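Local coordinates for ESAT-6/WXG100 secretion system protein (Streptococcus gallolyticus, PDB 7JQE), which forms the extracellular region of EsaA, a membrane subunit of the bacterial type VIIb secretion system, and so probably contributes to the export of protein toxins, at residues D118-V123 and E485-I490; K129-N132 and S137-A140; F341-D344 and S348-I351. One frame throughout, in Å; residues are numbered along the deposited sequence.

How the contacts relate
Contacts 1 and 2 share helix 102-135 and lie at one end of an elongated chain, their centres 18 Å apart and their nearest atoms about 7 Å apart. Contact 1 pairs that helix with 462-491, near the two ends of the modelled chain; contact 2 folds the segment that follows helix 102-135 back against it. Both reach the second subunit. Contact 3 lies in the strand-rich part at the far end, with its centre 142 Å from that of contact 1 and 124 Å from that of contact 2. Along the chain, contacts 2 and 3 both fall within the loop that contact 1 closes, which fits an excursion out from the paired helices and back.

Contact 1. Residues D118-V123 and E485-I490; sequences DLLEEV and ELQSTI
Leu486, which packs on Leu120 across the contact, offers its carbonyl O to OG1 of Thr489 at 3.0 Å, and Glu485 O lies 2.9 Å from the same OG1. The one proton could go to either carbonyl, but in both cases a buried polar group stays within its own helix. Between the helices no hydrogen bond forms, and leucine, branched and apolar, suits such an interface. Leu120 and Leu486 lie side by side, pointing opposite ways, each with CG turned away from its backbone N (chi1 -163° and -177°). CD2 of Leu486 thereby lies 3.6 Å from Leu120 CA, while CD1 of Leu120 lies against the Leu486 side chain; its 3.3 Å to Leu486 CD2 is doubtfully short. Leu486 CD2 is also 4.0 Å from CG of Leu119, whose side chain comes in roughly perpendicular. At the other flank, CG and NE2 of Gln487 each touch Leu120 CD2 at 3.5 Å, the bend at chi2 folding the amide back beside that methyl. The axes of the two short segments run antiparallel, 168° apart and 10.3 Å at closest approach. Leu120 also reaches Ile483, and Ile490 reaches Leu116. This antiparallel helix pair is joined by the same two helices of the second subunit at a helical dimer interface: Leu119 and Leu486 here meet Glu485 and Leu119 there.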
ATOM      1  N   ASP A 118     -48.679 -46.057  13.833  1.00 94.40           N
ATOM      2  CA  ASP A 118     -48.468 -44.650  14.157  1.00100.09           C
ATOM      3  C   ASP A 118     -46.983 -44.335  14.284  1.00 98.06           C
ATOM      4  O   ASP A 118     -46.518 -43.299  13.795  1.00 97.65           O
ATOM      5  CB  ASP A 118     -49.205 -44.289  15.446  1.00104.54           C
ATOM      6  CG  ASP A 118     -50.695 -44.543  15.355  1.00119.52           C
ATOM      7  OD1 ASP A 118     -51.267 -44.355  14.260  1.00122.66           O
ATOM      8  OD2 ASP A 118     -51.294 -44.938  16.379  1.00126.71           O
ATOM      9  N   LEU A 119     -46.226 -45.215  14.945  1.00 98.58           N
ATOM     10  CA  LEU A 119     -44.783 -45.027  15.030  1.00 95.74           C
ATOM     11  C   LEU A 119     -44.164 -44.931  13.643  1.00 94.71           C
ATOM     12  O   LEU A 119     -43.240 -44.139  13.421  1.00 83.26           O
ATOM     13  CB  LEU A 119     -44.151 -46.169  15.828  1.00 87.65           C
ATOM     14  CG  LEU A 119     -42.627 -46.166  15.948  1.00 85.63           C
ATOM     15  CD1 LEU A 119     -42.140 -44.877  16.595  1.00 89.93           C
ATOM     16  CD2 LEU A 119     -42.142 -47.374  16.730  1.00 86.68           C
ATOM     17  N   LEU A 120     -44.671 -45.719  12.692  1.00 90.43           N
ATOM     18  CA  LEU A 120     -44.131 -45.690  11.337  1.00 93.19           C
ATOM     19  C   LEU A 120     -44.168 -44.280  10.760  1.00 99.81           C
ATOM     20  O   LEU A 120     -43.186 -43.809  10.175  1.00100.25           O
ATOM     21  CB  LEU A 120     -44.906 -46.657  10.445  1.00 91.22           C
ATOM     22  CG  LEU A 120     -44.223 -47.046   9.133  1.00 97.28           C
ATOM     23  CD1 LEU A 120     -43.002 -47.903   9.414  1.00 94.99           C
ATOM     24  CD2 LEU A 120     -45.192 -47.777   8.218  1.00103.56           C
ATOM     25  N   GLU A 121     -45.300 -43.588  10.912  1.00109.60           N
ATOM     26  CA  GLU A 121     -45.421 -42.249  10.345  1.00110.93           C
ATOM     27  C   GLU A 121     -44.465 -41.276  11.019  1.00107.42           C
ATOM     28  O   GLU A 121     -43.874 -40.415  10.356  1.00110.16           O
ATOM     29  CB  GLU A 121     -46.861 -41.756  10.460  1.00116.62           C
ATOM     30  CG  GLU A 121     -47.865 -42.624   9.730  1.00125.33           C
ATOM     31  CD  GLU A 121     -49.244 -42.002   9.692  1.00137.77           C
ATOM     32  OE1 GLU A 121     -49.331 -40.763   9.553  1.00139.25           O
ATOM     33  OE2 GLU A 121     -50.240 -42.750   9.808  1.00144.73           O
ATOM     34  N   GLU A 122     -44.305 -41.389  12.341  1.00 99.16           N
ATOM     35  CA  GLU A 122     -43.327 -40.555  13.032  1.00 89.63           C
ATOM     36  C   GLU A 122     -41.928 -40.777  12.470  1.00 92.87           C
ATOM     37  O   GLU A 122     -41.149 -39.825  12.329  1.00 94.29           O
ATOM     38  CB  GLU A 122     -43.354 -40.846  14.530  1.00 90.05           C
ATOM     39  CG  GLU A 122     -44.662 -40.482  15.210  1.00 97.24           C
ATOM     40  CD  GLU A 122     -44.866 -38.983  15.318  1.00109.59           C
ATOM     41  OE1 GLU A 122     -43.893 -38.230  15.093  1.00110.89           O
ATOM     42  OE2 GLU A 122     -45.998 -38.557  15.630  1.00116.14           O
ATOM     43  N   VAL A 123     -41.593 -42.026  12.143  1.00 88.52           N
ATOM     44  CA  VAL A 123     -40.278 -42.311  11.575  1.00 83.60           C
ATOM     45  C   VAL A 123     -40.163 -41.738  10.169  1.00 82.83           C
ATOM     46  O   VAL A 123     -39.087 -41.295   9.753  1.00 83.97           O
ATOM     47  CB  VAL A 123     -40.001 -43.824  11.590  1.00 86.44           C
ATOM     48  CG1 VAL A 123     -38.703 -44.122  10.858  1.00 76.42           C
ATOM     49  CG2 VAL A 123     -39.945 -44.340  13.020  1.00 78.91           C
ATOM     50  N   GLU A 485     -38.107 -52.528   8.063  1.00 88.44           N
ATOM     51  CA  GLU A 485     -38.260 -53.542   9.099  1.00 89.65           C
ATOM     52  C   GLU A 485     -39.526 -53.316   9.919  1.00 94.08           C
ATOM     53  O   GLU A 485     -40.212 -54.278  10.286  1.00 94.98           O
ATOM     54  CB  GLU A 485     -37.024 -53.571   9.995  1.00 86.33           C
ATOM     55  CG  GLU A 485     -35.858 -54.332   9.388  1.00103.88           C
ATOM     56  CD  GLU A 485     -34.599 -54.247  10.229  1.00121.12           C
ATOM     57  OE1 GLU A 485     -34.603 -53.516  11.243  1.00124.40           O
ATOM     58  OE2 GLU A 485     -33.602 -54.911   9.875  1.00128.26           O
ATOM     59  N   LEU A 486     -39.858 -52.056  10.211  1.00 91.89           N
ATOM     60  CA  LEU A 486     -41.079 -51.784  10.963  1.00 93.29           C
ATOM     61  C   LEU A 486     -42.315 -52.193  10.171  1.00 97.06           C
ATOM     62  O   LEU A 486     -43.242 -52.797  10.722  1.00101.29           O
ATOM     63  CB  LEU A 486     -41.148 -50.307  11.351  1.00 91.44           C
ATOM     64  CG  LEU A 486     -42.347 -49.885  12.205  1.00 90.19           C
ATOM     65  CD1 LEU A 486     -42.491 -50.776  13.428  1.00 90.13           C
ATOM     66  CD2 LEU A 486     -42.217 -48.430  12.623  1.00 88.46           C
ATOM     67  N   GLN A 487     -42.350 -51.879   8.874  1.00 93.72           N
ATOM     68  CA  GLN A 487     -43.466 -52.324   8.043  1.00 91.89           C
ATOM     69  C   GLN A 487     -43.532 -53.843   7.977  1.00 91.96           C
ATOM     70  O   GLN A 487     -44.623 -54.425   7.989  1.00 93.73           O
ATOM     71  CB  GLN A 487     -43.355 -51.736   6.638  1.00 91.37           C
ATOM     72  CG  GLN A 487     -44.319 -50.596   6.372  1.00 99.65           C
ATOM     73  CD  GLN A 487     -45.746 -51.067   6.200  1.00108.20           C
ATOM     74  OE1 GLN A 487     -46.098 -51.641   5.170  1.00116.76           O
ATOM     75  NE2 GLN A 487     -46.579 -50.830   7.207  1.00111.10           N
ATOM     76  N   SER A 488     -42.374 -54.502   7.900  1.00 92.90           N
ATOM     77  CA  SER A 488     -42.349 -55.957   7.793  1.00100.72           C
ATOM     78  C   SER A 488     -42.992 -56.609   9.012  1.00105.71           C
ATOM     79  O   SER A 488     -43.821 -57.516   8.880  1.00108.56           O
ATOM     80  CB  SER A 488     -40.909 -56.441   7.613  1.00104.50           C
ATOM     81  OG  SER A 488     -40.858 -57.844   7.418  1.00112.46           O
ATOM     82  N   THR A 489     -42.619 -56.158  10.212  1.00107.74           N
ATOM     83  CA  THR A 489     -43.198 -56.727  11.426  1.00104.83           C
ATOM     84  C   THR A 489     -44.668 -56.357  11.567  1.00105.38           C
ATOM     85  O   THR A 489     -45.476 -57.182  12.011  1.00114.41           O
ATOM     86  CB  THR A 489     -42.407 -56.278  12.653  1.00111.81           C
ATOM     87  OG1 THR A 489     -41.985 -54.919  12.484  1.00132.25           O
ATOM     88  CG2 THR A 489     -41.189 -57.161  12.847  1.00108.08           C
ATOM     89  N   ILE A 490     -45.043 -55.129  11.201  1.00 94.37           N
ATOM     90  CA  ILE A 490     -46.460 -54.774  11.193  1.00 97.62           C
ATOM     91  C   ILE A 490     -47.229 -55.717  10.278  1.00100.03           C
ATOM     92  O   ILE A 490     -48.252 -56.292  10.667  1.00103.33           O
ATOM     93  CB  ILE A 490     -46.659 -53.308  10.773  1.00 97.30           C
ATOM     94  CG1 ILE A 490     -45.975 -52.363  11.761  1.00 92.64           C
ATOM     95  CG2 ILE A 490     -48.150 -52.991  10.680  1.00 93.47           C
ATOM     96  CD1 ILE A 490     -46.265 -50.903  11.495  1.00 88.82           C
TER

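Contact 2. Residues K129-N132 and S137-A140; sequences KVSN and SDLA
Ser131 OG stands at the centre of this contact, with a backbone N-H and a carbonyl of the following loop both turned to it. It accepts a nearly straight bond from Leu139 N (3.2 Å, 171° at the hydrogen) and gives its own proton to Ser137 O at 2.9 Å. The donated bond meets the Ser137 carbonyl at an angle of 133°, with the hydroxyl tilted from the carbonyl plane rather than lying in it. The rotamer makes this possible: with OG opposite its backbone N (chi1 -174°), the hydroxyl leaves the side of helix 102-135 and reaches between the two peptide groups. Serine suits the place because it is small and can donate and accept at once.

Asp138, next along the loop, extends its carboxylate with CG likewise opposite its N. One oxygen, OD1, takes a weak bond from Ala140 N at 3.1 Å, the pairing that defines an Asx turn; the other, OD2, bonds to Ser128 of the helix, one turn before Asn132. The acid thus ties the bend of the loop to the helix. Leu139 CG comes 4.0 Å from Ser131 OG, and the side chain packs on Gln166 and Val167. Asn132 adds a weak, bent contact of its CA-H with Ser137 O (CA to O 3.5 Å).

Val130 packs on Leu475 and Leu479, and Ser131 on Tyr476, of helix 462-491. Val130 also meets Leu475 of the second subunit, where Lys129 forms a salt bridge to Glu478. Chemically, the buried Ser131 hydroxyl acts as both donor and acceptor, and Ser131, with Asp138 bonded to Ser128, helps hold the segment after the helix against it.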
ATOM      1  N   LYS A 129     -37.056 -34.807   7.675  1.00 71.75           N
ATOM      2  CA  LYS A 129     -36.220 -33.734   8.204  1.00 68.17           C
ATOM      3  C   LYS A 129     -34.741 -34.020   7.976  1.00 72.02           C
ATOM      4  O   LYS A 129     -33.955 -33.098   7.722  1.00 78.20           O
ATOM      5  CB  LYS A 129     -36.507 -33.522   9.691  1.00 65.20           C
ATOM      6  CG  LYS A 129     -37.925 -33.059   9.974  1.00 72.34           C
ATOM      7  CD  LYS A 129     -38.147 -32.764  11.449  1.00 81.56           C
ATOM      8  CE  LYS A 129     -39.621 -32.508  11.734  1.00 88.32           C
ATOM      9  NZ  LYS A 129     -39.881 -32.117  13.146  1.00 94.44           N
ATOM     10  N   VAL A 130     -34.339 -35.290   8.066  1.00 66.07           N
ATOM     11  CA  VAL A 130     -32.948 -35.633   7.780  1.00 65.37           C
ATOM     12  C   VAL A 130     -32.619 -35.337   6.323  1.00 66.42           C
ATOM     13  O   VAL A 130     -31.522 -34.859   6.003  1.00 76.57           O
ATOM     14  CB  VAL A 130     -32.668 -37.105   8.140  1.00 71.85           C
ATOM     15  CG1 VAL A 130     -31.399 -37.591   7.459  1.00 62.05           C
ATOM     16  CG2 VAL A 130     -32.554 -37.269   9.651  1.00 63.31           C
ATOM     17  N   SER A 131     -33.568 -35.591   5.417  1.00 69.04           N
ATOM     18  CA  SER A 131     -33.315 -35.363   3.997  1.00 61.96           C
ATOM     19  C   SER A 131     -33.185 -33.876   3.686  1.00 69.50           C
ATOM     20  O   SER A 131     -32.374 -33.480   2.839  1.00 62.37           O
ATOM     21  CB  SER A 131     -34.426 -35.991   3.160  1.00 65.22           C
ATOM     22  OG  SER A 131     -34.141 -35.906   1.773  1.00 66.61           O
ATOM     23  N   ASN A 132     -33.981 -33.036   4.355  1.00 66.60           N
ATOM     24  CA  ASN A 132     -33.897 -31.597   4.123  1.00 63.43           C
ATOM     25  C   ASN A 132     -32.579 -31.028   4.632  1.00 60.65           C
ATOM     26  O   ASN A 132     -31.996 -30.145   3.998  1.00 61.45           O
ATOM     27  CB  ASN A 132     -35.079 -30.888   4.784  1.00 61.04           C
ATOM     28  CG  ASN A 132     -36.347 -30.970   3.956  1.00 76.02           C
ATOM     29  OD1 ASN A 132     -36.330 -30.724   2.749  1.00 78.29           O
ATOM     30  ND2 ASN A 132     -37.456 -31.320   4.602  1.00 71.34           N
ATOM     31  N   SER A 137     -33.618 -31.144  -0.064  1.00 69.66           N
ATOM     32  CA  SER A 137     -35.000 -31.410  -0.441  1.00 73.38           C
ATOM     33  C   SER A 137     -35.462 -32.654   0.311  1.00 73.99           C
ATOM     34  O   SER A 137     -34.748 -33.180   1.170  1.00 74.44           O
ATOM     35  CB  SER A 137     -35.136 -31.567  -1.961  1.00 73.62           C
ATOM     36  OG  SER A 137     -34.502 -32.751  -2.408  1.00 83.13           O
ATOM     37  N   ASP A 138     -36.662 -33.125  -0.009  1.00 73.11           N
ATOM     38  CA  ASP A 138     -37.232 -34.326   0.599  1.00 70.30           C
ATOM     39  C   ASP A 138     -37.337 -35.394  -0.483  1.00 71.57           C
ATOM     40  O   ASP A 138     -38.301 -35.422  -1.253  1.00 81.74           O
ATOM     41  CB  ASP A 138     -38.591 -34.030   1.227  1.00 72.42           C
ATOM     42  CG  ASP A 138     -39.221 -35.258   1.867  1.00 84.94           C
ATOM     43  OD1 ASP A 138     -38.568 -36.323   1.896  1.00 89.03           O
ATOM     44  OD2 ASP A 138     -40.374 -35.158   2.341  1.00 89.42           O
ATOM     45  N   LEU A 139     -36.339 -36.280  -0.537  1.00 72.85           N
ATOM     46  CA  LEU A 139     -36.325 -37.306  -1.574  1.00 77.10           C
ATOM     47  C   LEU A 139     -37.486 -38.282  -1.427  1.00 76.35           C
ATOM     48  O   LEU A 139     -37.990 -38.793  -2.435  1.00 74.65           O
ATOM     49  CB  LEU A 139     -34.991 -38.052  -1.555  1.00 77.86           C
ATOM     50  CG  LEU A 139     -33.771 -37.225  -1.973  1.00 78.50           C
ATOM     51  CD1 LEU A 139     -32.489 -38.013  -1.771  1.00 79.67           C
ATOM     52  CD2 LEU A 139     -33.904 -36.787  -3.421  1.00 66.32           C
ATOM     53  N   ALA A 140     -37.928 -38.541  -0.201  1.00 73.33           N
ATOM     54  CA  ALA A 140     -38.979 -39.523   0.072  1.00 81.78           C
ATOM     55  C   ALA A 140     -38.750 -40.797  -0.740  1.00 80.66           C
ATOM     56  O   ALA A 140     -39.561 -41.196  -1.575  1.00 82.79           O
ATOM     57  CB  ALA A 140     -40.366 -38.945  -0.202  1.00 80.87           C
TER

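Contact 3. Residues F341-D344 and S348-I351; sequences FADD and SKTI
Lys349 NZ is held by two carboxylates, those of Asp344 and Asp343, in a salt-bridge network. Its distance to Asp344 OD2 is 2.5 Å, short enough that the exact value deserves caution; the bond to Asp343 OD1 is a more usual 3.0 Å. The two acids receive the ammonium differently. Asp343 OD1 uses its syn lone pair, the one facing its partner oxygen, whereas Asp344 OD2 is met from above its carboxylate plane, 70° out of it. Asp343 takes the crowded position for CG, between backbone N and carbonyl carbon, and this carries its carboxylate toward the lysine. After a non-staggered first torsion (chi1 -102°) the Lys349 chain is extended through chi2 and chi3, then bends at chi4 (54°) to place NZ between the acids. Both aspartates also touch a crystal neighbour, which may influence their poses.

The aliphatic part of the same lysine runs over the Phe341 ring. Its CD lies 4.3 Å from the ring centroid, almost straight above the face, a CH-pi contact, while NZ comes 3.8 Å from Phe341 CB. Ser348 N approaches the rim of the ring, 3.9 Å from Phe341 CE2. Phenylalanine suits the place because its ring can also lie among Val329, Ile331, Leu357 and Ile359, residues from strands of both sheets. The connection is beta-arch-like: the loop passes the chain from strand 337-341, in the three-stranded sheet, to strand 348-351 at the edge of the four-stranded one, while side chains pack between them. Lysine does two jobs here: its methylenes shield an aromatic core residue, and the two acids probably stabilise its ammonium form in the loop between the strands.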
ATOM      1  N   PHE A 341      33.349  57.237 -26.283  1.00 74.72           N
ATOM      2  CA  PHE A 341      33.140  58.443 -25.493  1.00 75.09           C
ATOM      3  C   PHE A 341      31.675  58.860 -25.553  1.00 95.44           C
ATOM      4  O   PHE A 341      31.047  58.829 -26.616  1.00104.08           O
ATOM      5  CB  PHE A 341      34.036  59.579 -25.990  1.00 81.02           C
ATOM      6  CG  PHE A 341      35.495  59.366 -25.704  1.00 78.73           C
ATOM      7  CD1 PHE A 341      35.959  59.344 -24.400  1.00 75.63           C
ATOM      8  CD2 PHE A 341      36.402  59.188 -26.734  1.00 78.11           C
ATOM      9  CE1 PHE A 341      37.297  59.144 -24.128  1.00 75.64           C
ATOM     10  CE2 PHE A 341      37.742  58.986 -26.470  1.00 77.86           C
ATOM     11  CZ  PHE A 341      38.190  58.965 -25.165  1.00 76.75           C
ATOM     12  N   ALA A 342      31.136  59.271 -24.404  1.00 91.33           N
ATOM     13  CA  ALA A 342      29.686  59.391 -24.260  1.00 85.53           C
ATOM     14  C   ALA A 342      29.112  60.517 -25.113  1.00 89.92           C
ATOM     15  O   ALA A 342      28.019  60.378 -25.675  1.00 94.94           O
ATOM     16  CB  ALA A 342      29.324  59.595 -22.790  1.00 79.35           C
ATOM     17  N   ASP A 343      29.820  61.641 -25.225  1.00 88.76           N
ATOM     18  CA  ASP A 343      29.230  62.804 -25.881  1.00 89.33           C
ATOM     19  C   ASP A 343      29.363  62.758 -27.399  1.00 94.63           C
ATOM     20  O   ASP A 343      28.491  63.273 -28.106  1.00 91.25           O
ATOM     21  CB  ASP A 343      29.860  64.088 -25.339  1.00 89.61           C
ATOM     22  CG  ASP A 343      31.344  64.180 -25.636  1.00 97.76           C
ATOM     23  OD1 ASP A 343      31.921  63.180 -26.111  1.00101.42           O
ATOM     24  OD2 ASP A 343      31.934  65.256 -25.399  1.00 96.45           O
ATOM     25  N   ASP A 344      30.432  62.156 -27.918  1.00102.64           N
ATOM     26  CA  ASP A 344      30.696  62.165 -29.350  1.00102.76           C
ATOM     27  C   ASP A 344      30.331  60.865 -30.047  1.00 91.00           C
ATOM     28  O   ASP A 344      30.253  60.844 -31.280  1.00 93.66           O
ATOM     29  CB  ASP A 344      32.179  62.448 -29.620  1.00109.10           C
ATOM     30  CG  ASP A 344      32.572  63.869 -29.287  1.00130.54           C
ATOM     31  OD1 ASP A 344      31.670  64.685 -29.005  1.00134.75           O
ATOM     32  OD2 ASP A 344      33.786  64.170 -29.306  1.00130.02           O
ATOM     33  N   SER A 348      38.266  58.662 -30.348  1.00 82.22           N
ATOM     34  CA  SER A 348      39.501  59.434 -30.309  1.00 90.53           C
ATOM     35  C   SER A 348      39.186  60.878 -29.948  1.00 90.26           C
ATOM     36  O   SER A 348      38.272  61.482 -30.519  1.00 85.00           O
ATOM     37  CB  SER A 348      40.232  59.371 -31.656  1.00 85.40           C
ATOM     38  OG  SER A 348      41.501  59.987 -31.573  1.00 94.97           O
ATOM     39  N   LYS A 349      39.946  61.423 -29.001  1.00 84.65           N
ATOM     40  CA  LYS A 349      39.799  62.809 -28.588  1.00 88.70           C
ATOM     41  C   LYS A 349      41.173  63.449 -28.450  1.00 92.10           C
ATOM     42  O   LYS A 349      42.164  62.776 -28.158  1.00 85.15           O
ATOM     43  CB  LYS A 349      39.036  62.928 -27.263  1.00 87.73           C
ATOM     44  CG  LYS A 349      37.584  63.337 -27.412  1.00 94.50           C
ATOM     45  CD  LYS A 349      36.894  63.389 -26.056  1.00 97.23           C
ATOM     46  CE  LYS A 349      35.475  63.921 -26.179  1.00 93.24           C
ATOM     47  NZ  LYS A 349      34.689  63.158 -27.180  1.00 92.75           N
ATOM     48  N   THR A 350      41.219  64.762 -28.668  1.00 98.31           N
ATOM     49  CA  THR A 350      42.418  65.564 -28.460  1.00 88.37           C
ATOM     50  C   THR A 350      42.078  66.701 -27.507  1.00 88.82           C
ATOM     51  O   THR A 350      41.109  67.433 -27.731  1.00 97.24           O
ATOM     52  CB  THR A 350      42.964  66.119 -29.779  1.00 90.65           C
ATOM     53  OG1 THR A 350      44.238  66.731 -29.545  1.00 92.76           O
ATOM     54  CG2 THR A 350      42.019  67.161 -30.363  1.00 92.04           C
ATOM     55  N   ILE A 351      42.865  66.839 -26.442  1.00 87.97           N
ATOM     56  CA  ILE A 351      42.628  67.850 -25.424  1.00 88.13           C
ATOM     57  C   ILE A 351      43.844  68.770 -25.339  1.00 97.16           C
ATOM     58  O   ILE A 351      44.916  68.476 -25.869  1.00 98.00           O
ATOM     59  CB  ILE A 351      42.322  67.229 -24.050  1.00 86.19           C
ATOM     60  CG1 ILE A 351      43.538  66.458 -23.541  1.00 89.66           C
ATOM     61  CG2 ILE A 351      41.113  66.311 -24.140  1.00 88.75           C
ATOM     62  CD1 ILE A 351      43.341  65.837 -22.178  1.00 83.78           C
TER